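Long-range contact in OmpT protein (Vibrio cholerae serotype O1, PDB 6EHD), which probably acts as a non-specific outer-membrane porin, a beta-barrel channel for diffusion of ions and small solutes: residues I188-V192 with L219-N223. The protein carries 1 engineered substitution. Coordinates in Å, arbitrary orientation, origin at the centre of the assembly. Residue numbers count along the deposited sequence, not the author numbering.
Sequences IKADV and LDVEN
Residues 188-192 and 219-221 are extended; at Glu-222 (phi/psi -48/-46) the chain leaves the strand. Their short axes approach to 5.6 Å with 118° between N-to-C directions, so the antiparallel pair splays apart here. Val-192 and Val-221 form a non-hydrogen-bonded pair, CA to CA 4.7 Å.

One backbone hydrogen bond crosses between the segments, next to this pair: Glu-222 N donates to Asp-191 O at 2.8 Å, nearly linear at 168°. CA-H...O contacts supplement it, from Val-221 CA to Asp-191 O (3.3 Å) and from Val-192 CA to Asp-220 O (3.4 Å).

Apolar packing is thin: Ala-190 CB meets Val-221 CG1 at 3.9 Å, and Val-192 CG2 meets Leu-219 CD2 at 4.2 Å.

Asp-191 (chi1 t) salt-bridges Arg-170 through OD2, which also lies 3.3 Å from Glu-222 CB.

Strands 184-205 and 208-221 are successive in the porin barrel's up-and-down meander, and the contact lies at their hairpin's open end, away from the 206-207 turn. Backbone hydrogen bonds join Ala-190 to Phe-174 and Val-192 to Asp-171 on one side, Leu-219 to Ile-228 of strand 227-242 on the other.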
# COMPACT_ATOMS: atom_id res chain seq x y z
N ILE A 188 -2.48 18.74 -18.42
CA ILE A 188 -1.06 18.92 -18.07
C ILE A 188 -0.44 17.50 -17.91
O ILE A 188 -0.84 16.76 -16.98
CB ILE A 188 -0.88 19.72 -16.76
CG1 ILE A 188 -1.72 21.02 -16.71
CG2 ILE A 188 0.59 20.06 -16.55
CD1 ILE A 188 -2.03 21.49 -15.30
N LYS A 189 0.47 17.12 -18.80
CA LYS A 189 1.18 15.83 -18.72
C LYS A 189 2.67 16.07 -18.66
O LYS A 189 3.15 17.03 -19.23
CB LYS A 189 0.83 14.90 -19.87
CG LYS A 189 -0.67 14.74 -20.04
CD LYS A 189 -1.09 13.37 -20.52
CE LYS A 189 -2.61 13.28 -20.58
NZ LYS A 189 -3.08 11.88 -20.42
N ALA A 190 3.40 15.19 -17.95
CA ALA A 190 4.81 15.33 -17.76
C ALA A 190 5.47 13.96 -17.65
O ALA A 190 4.79 12.97 -17.37
CB ALA A 190 5.06 16.16 -16.53
N ASP A 191 6.75 13.93 -17.99
CA ASP A 191 7.64 12.80 -17.78
C ASP A 191 8.22 12.93 -16.34
O ASP A 191 9.11 13.76 -16.08
CB ASP A 191 8.73 12.81 -18.88
CG ASP A 191 9.70 11.63 -18.82
OD1 ASP A 191 9.75 10.82 -17.84
OD2 ASP A 191 10.51 11.53 -19.78
N VAL A 192 7.68 12.12 -15.41
CA VAL A 192 7.99 12.26 -13.96
C VAL A 192 8.59 10.95 -13.41
O VAL A 192 8.13 9.86 -13.78
CB VAL A 192 6.76 12.75 -13.17
CG1 VAL A 192 5.55 11.89 -13.41
CG2 VAL A 192 7.05 12.85 -11.66
N LEU A 219 10.71 13.88 -6.58
CA LEU A 219 9.95 13.89 -7.81
C LEU A 219 10.72 14.85 -8.78
O LEU A 219 10.90 16.02 -8.44
CB LEU A 219 8.56 14.41 -7.58
CG LEU A 219 7.66 13.47 -6.73
CD1 LEU A 219 6.53 14.30 -6.17
CD2 LEU A 219 7.13 12.29 -7.54
N ASP A 220 11.23 14.33 -9.88
CA ASP A 220 11.81 15.21 -10.96
C ASP A 220 11.16 15.02 -12.31
O ASP A 220 10.66 13.92 -12.66
CB ASP A 220 13.35 15.28 -11.05
CG ASP A 220 14.01 14.00 -10.79
OD1 ASP A 220 13.77 13.08 -11.58
OD2 ASP A 220 14.79 13.91 -9.80
N VAL A 221 11.13 16.14 -13.06
CA VAL A 221 10.43 16.23 -14.34
C VAL A 221 11.51 16.26 -15.43
O VAL A 221 12.43 17.08 -15.36
CB VAL A 221 9.50 17.46 -14.38
CG1 VAL A 221 8.65 17.47 -15.64
CG2 VAL A 221 8.57 17.44 -13.17
N GLU A 222 11.43 15.34 -16.39
CA GLU A 222 12.47 15.17 -17.44
C GLU A 222 13.02 16.43 -18.21
O GLU A 222 14.25 16.54 -18.41
CB GLU A 222 12.02 14.11 -18.46
CG GLU A 222 12.88 13.93 -19.71
CD GLU A 222 14.31 13.48 -19.47
OE1 GLU A 222 15.09 13.44 -20.45
OE2 GLU A 222 14.67 13.15 -18.32
N ASN A 223 12.16 17.34 -18.67
CA ASN A 223 12.70 18.51 -19.49
C ASN A 223 12.32 19.82 -18.84
O ASN A 223 11.66 20.67 -19.44
CB ASN A 223 12.20 18.48 -20.96
CG ASN A 223 13.19 17.84 -21.91
OD1 ASN A 223 12.89 16.81 -22.52
ND2 ASN A 223 14.37 18.45 -22.05